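Side-chain contacts in ribosomal RNA small subunit methyltransferase E (Legionella pneumophila, PDB 5O95), which probably methylates the N3 position of a single uridine in 16S ribosomal RNA, using S-adenosyl-L-methionine as methyl donor: residues K91-R94 with M95-V98; T227-A230 with A231-L235. All blocks are in the same frame, centred on the assembly; numbering follows the deposited sequence.

In the fold
Both contacts are local, each made within one helix or its start, and both belong to the SPOUT methyltransferase domain. Contact 1 comes first along the chain, where the loop after strand 82-88 turns into helix 94-104; contact 2 is the opening of the last helix, 227-242. Their centres lie 12 Å apart and they touch: M97 SD sits 3.6 Å from E228 CG, and R94 and V98 also pack on E228. Both helices also reach the second subunit, where M97 packs on M97, I232 on I232, and E228 pairs with K101. The R94 side chain is about 4 Å from that of T227, seen to bind S-adenosyl-L-methionine, though none is bound to this chain.

Contact 1 (K91-R94 with M95-V98)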
loop_
_atom_site.group_PDB
_atom_site.type_symbol
_atom_site.label_atom_id
_atom_site.label_comp_id
_atom_site.label_asym_id
_atom_site.label_seq_id
_atom_site.Cartn_x
_atom_site.Cartn_y
_atom_site.Cartn_z
ATOM N N LYS B 91 3.726 15.992 -3.975
ATOM C CA LYS B 91 2.992 16.899 -3.103
ATOM C C LYS B 91 2.373 16.129 -1.929
ATOM O O LYS B 91 2.315 14.891 -1.907
ATOM C CB LYS B 91 1.916 17.637 -3.896
ATOM C CG LYS B 91 0.817 16.721 -4.354
ATOM C CD LYS B 91 -0.105 17.425 -5.331
ATOM C CE LYS B 91 -1.280 16.525 -5.687
ATOM N NZ LYS B 91 -2.294 17.244 -6.515
ATOM N N GLY B 92 1.900 16.880 -0.939
ATOM C CA GLY B 92 1.263 16.278 0.218
ATOM C C GLY B 92 2.238 15.424 1.018
ATOM O O GLY B 92 3.443 15.697 1.087
ATOM N N GLU B 93 1.712 14.343 1.600
ATOM C CA GLU B 93 2.496 13.468 2.467
ATOM C C GLU B 93 2.645 12.066 1.877
ATOM O O GLU B 93 2.836 11.081 2.598
ATOM C CB GLU B 93 1.934 13.451 3.885
ATOM C CG GLU B 93 2.143 14.765 4.627
ATOM C CD GLU B 93 1.945 14.631 6.125
ATOM O OE1 GLU B 93 1.115 13.798 6.548
ATOM O OE2 GLU B 93 2.629 15.351 6.881
ATOM N N ARG B 94 2.610 11.969 0.549
ATOM C CA ARG B 94 2.760 10.672 -0.102
ATOM C C ARG B 94 4.126 10.060 0.182
ATOM O O ARG B 94 4.243 8.839 0.370
ATOM C CB ARG B 94 2.524 10.835 -1.609
ATOM C CG ARG B 94 1.105 11.235 -1.962
ATOM C CD ARG B 94 1.043 11.914 -3.319
ATOM N NE ARG B 94 -0.336 12.168 -3.750
ATOM C CZ ARG B 94 -1.075 13.187 -3.326
ATOM N NH1 ARG B 94 -2.319 13.336 -3.769
ATOM N NH2 ARG B 94 -0.574 14.056 -2.455
ATOM N N MET B 95 5.173 10.891 0.268
ATOM C CA MET B 95 6.499 10.333 0.498
ATOM C C MET B 95 6.586 9.707 1.874
ATOM O O MET B 95 7.240 8.674 2.048
ATOM C CB MET B 95 7.570 11.407 0.363
ATOM C CG MET B 95 8.984 10.862 0.395
ATOM S SD MET B 95 9.365 9.767 -0.996
ATOM C CE MET B 95 10.262 10.921 -2.046
ATOM N N GLU B 96 5.906 10.300 2.856
ATOM C CA GLU B 96 5.960 9.735 4.206
ATOM C C GLU B 96 5.371 8.332 4.217
ATOM O O GLU B 96 5.888 7.433 4.885
ATOM C CB GLU B 96 5.217 10.658 5.170
ATOM C CG GLU B 96 5.978 11.961 5.541
ATOM C CD GLU B 96 6.147 12.997 4.424
ATOM O OE1 GLU B 96 5.445 12.951 3.390
ATOM O OE2 GLU B 96 6.990 13.905 4.603
ATOM N N MET B 97 4.318 8.113 3.442
ATOM C CA MET B 97 3.739 6.781 3.326
ATOM C C MET B 97 4.711 5.826 2.648
ATOM O O MET B 97 4.899 4.688 3.111
ATOM C CB MET B 97 2.429 6.900 2.534
ATOM C CG MET B 97 1.439 5.808 2.807
ATOM S SD MET B 97 0.931 5.096 1.254
ATOM C CE MET B 97 2.469 4.352 0.772
ATOM N N VAL B 98 5.368 6.280 1.579
ATOM C CA VAL B 98 6.322 5.438 0.862
ATOM C C VAL B 98 7.487 5.055 1.759
ATOM O O VAL B 98 7.956 3.918 1.716
ATOM C CB VAL B 98 6.815 6.132 -0.418
ATOM C CG1 VAL B 98 7.941 5.355 -1.048
ATOM C CG2 VAL B 98 5.659 6.277 -1.414
HETATM O O HOH W 1 5.105 13.709 -0.428
HETATM O O HOH W 2 6.615 15.108 1.775
#
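E96 folds back over E93 at the point where the loop after strand 82-88 becomes helix 94-104. Its CB lies 3.5 Å from E93 O, within the first turn. CG leans back beside the backbone N (chi1 -75°) and the chain bends again at chi2, 69°, which returns the carboxylate toward the start of the helix instead of sending it outward. CD then reaches the neighbourhood of E93 CA, and OE1 comes to 3.1 Å from that E93 CA. OE2 finds its partners on helix 124-145: a salt bridge to K130 and a hydrogen bond from W134 NE1. A water 2.9 Å from E96 OE1 can donate to it and, at longer range, to G92 O, though it has more acceptors in reach than protons.

E93 holds the N-cap position, but its own side chain is exposed and extended beyond CG, and the two carboxylates stay apart, with E93 OE2 5.1 Å from E96 OE1. The cap carbonyl is only loosely used, since both bonds to E93 O, from E96 N and M97 N, are weak. Regular helix pairing follows with V98 N to R94 O at 3.0 Å. A second water accepts from M95 N and may donate to G92 O.

Ahead of the cap, K91 to R94 form a type II' turn with G92 at positive phi. R94 stretches back along it and gives NH2 to K91 O at 3.1 Å, approaching from above the carbonyl plane, while G92 CA lies at the guanidinium edge.

At this helix start, then, water takes the M95 N-H, and E96 OE1 lies close to the N-terminal N-H groups, a placement that would probably suit the helix dipole, with K130 as the charge partner.

Contact 2 (T227-A230 with A231-L235); sequences TETA and AITAL
T233 reaches back one turn to T229, and that pair carries the polar side of this stretch of helix 227-242. T229 O accepts twice: T233 N arrives at 2.8 Å, almost in line with the carbonyl bond, and T233 OG1 donates at 2.9 Å from above the carbonyl plane. The second bond depends on the first torsion of T233, chi1 -64°, which sets the hydroxyl beside its own backbone N and turns it toward the preceding turn. The two threonine side chains lie side by side and point the same way, T229 CG2 being 3.8 Å from T233 OG1. T229 OG1 serves other partners, K101 and E104 of the second subunit.

The alanine side is tight. A231 N bonds to T227 O at 3.1 Å and A234 N to A230 O at 2.9 Å, and the small methyls meet close neighbours, A231 on Q87 and I196, A234 on L194 and L220. The looser part follows E228 and I232. Here the backbone bond from I232 N to E228 O is weak at 3.3 Å, and the E228 side chain comes no nearer than 5.8 Å to 231-235; I232 CG1, resting against E228 O, fills that side. E228 OE2 instead forms a salt bridge with K101 of the second subunit. Neither side faces solvent, since every touching residue is buried.

T227, an S-adenosyl-L-methionine-binding residue, stands at the helix start, its N bonded to E199. T233 also touches L220, and the A230 side chain lies about 4 Å from that of L174, both seen to bind the cofactor. The helix is enclosed on several sides: A231 and A234 lie on strand 191-196, T227, A231 and L235 on strand 82-88, and E228, I232 and L235 against helix 94-104, while I232 and T233 pack on I232 and L105 of the second subunit.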
loop_
_atom_site.group_PDB
_atom_site.type_symbol
_atom_site.label_atom_id
_atom_site.label_comp_id
_atom_site.label_asym_id
_atom_site.label_seq_id
_atom_site.Cartn_x
_atom_site.Cartn_y
_atom_site.Cartn_z
ATOM N N THR B 227 1.136 7.243 -7.214
ATOM C CA THR B 227 2.576 7.026 -7.083
ATOM C C THR B 227 2.920 6.235 -5.828
ATOM O O THR B 227 3.780 5.351 -5.871
ATOM C CB THR B 227 3.342 8.348 -7.129
ATOM O OG1 THR B 227 2.691 9.316 -6.294
ATOM C CG2 THR B 227 3.411 8.850 -8.562
ATOM N N GLU B 228 2.241 6.515 -4.711
ATOM C CA GLU B 228 2.544 5.779 -3.493
ATOM C C GLU B 228 2.052 4.350 -3.587
ATOM O O GLU B 228 2.714 3.438 -3.083
ATOM C CB GLU B 228 1.995 6.490 -2.248
ATOM C CG GLU B 228 0.493 6.420 -2.032
ATOM C CD GLU B 228 -0.291 7.475 -2.801
ATOM O OE1 GLU B 228 0.292 8.170 -3.653
ATOM O OE2 GLU B 228 -1.503 7.606 -2.540
ATOM N N THR B 229 0.929 4.121 -4.272
ATOM C CA THR B 229 0.502 2.742 -4.475
ATOM C C THR B 229 1.500 2.008 -5.346
ATOM O O THR B 229 1.827 0.845 -5.084
ATOM C CB THR B 229 -0.857 2.744 -5.169
ATOM O OG1 THR B 229 -1.771 3.554 -4.435
ATOM C CG2 THR B 229 -1.411 1.306 -5.227
ATOM N N ALA B 230 1.973 2.665 -6.401
ATOM C CA ALA B 230 2.901 2.055 -7.336
ATOM C C ALA B 230 4.169 1.596 -6.639
ATOM O O ALA B 230 4.674 0.513 -6.929
ATOM C CB ALA B 230 3.257 3.036 -8.453
ATOM N N ALA B 231 4.738 2.443 -5.778
ATOM C CA ALA B 231 5.920 2.037 -5.027
ATOM C C ALA B 231 5.674 0.749 -4.269
ATOM O O ALA B 231 6.485 -0.181 -4.326
ATOM C CB ALA B 231 6.326 3.142 -4.054
ATOM N N ILE B 232 4.577 0.689 -3.520
ATOM C CA ILE B 232 4.397 -0.474 -2.655
ATOM C C ILE B 232 3.994 -1.702 -3.473
ATOM O O ILE B 232 4.392 -2.823 -3.157
ATOM C CB ILE B 232 3.451 -0.143 -1.489
ATOM C CG1 ILE B 232 3.933 1.132 -0.770
ATOM C CG2 ILE B 232 3.440 -1.289 -0.465
ATOM C CD1 ILE B 232 5.485 1.243 -0.571
ATOM N N THR B 233 3.231 -1.520 -4.551
ATOM C CA THR B 233 2.919 -2.630 -5.443
ATOM C C THR B 233 4.173 -3.176 -6.122
ATOM O O THR B 233 4.357 -4.399 -6.222
ATOM C CB THR B 233 1.912 -2.129 -6.506
ATOM O OG1 THR B 233 0.689 -1.770 -5.838
ATOM C CG2 THR B 233 1.648 -3.181 -7.579
ATOM N N ALA B 234 5.052 -2.293 -6.593
ATOM C CA ALA B 234 6.262 -2.753 -7.263
ATOM C C ALA B 234 7.163 -3.512 -6.294
ATOM O O ALA B 234 7.692 -4.577 -6.626
ATOM C CB ALA B 234 7.021 -1.551 -7.843
ATOM N N LEU B 235 7.359 -2.962 -5.096
ATOM C CA LEU B 235 8.183 -3.653 -4.109
ATOM C C LEU B 235 7.605 -5.015 -3.758
ATOM O O LEU B 235 8.351 -5.992 -3.607
ATOM C CB LEU B 235 8.336 -2.813 -2.851
ATOM C CG LEU B 235 9.156 -1.537 -3.031
ATOM C CD1 LEU B 235 9.242 -0.802 -1.746
ATOM C CD2 LEU B 235 10.535 -1.873 -3.551
#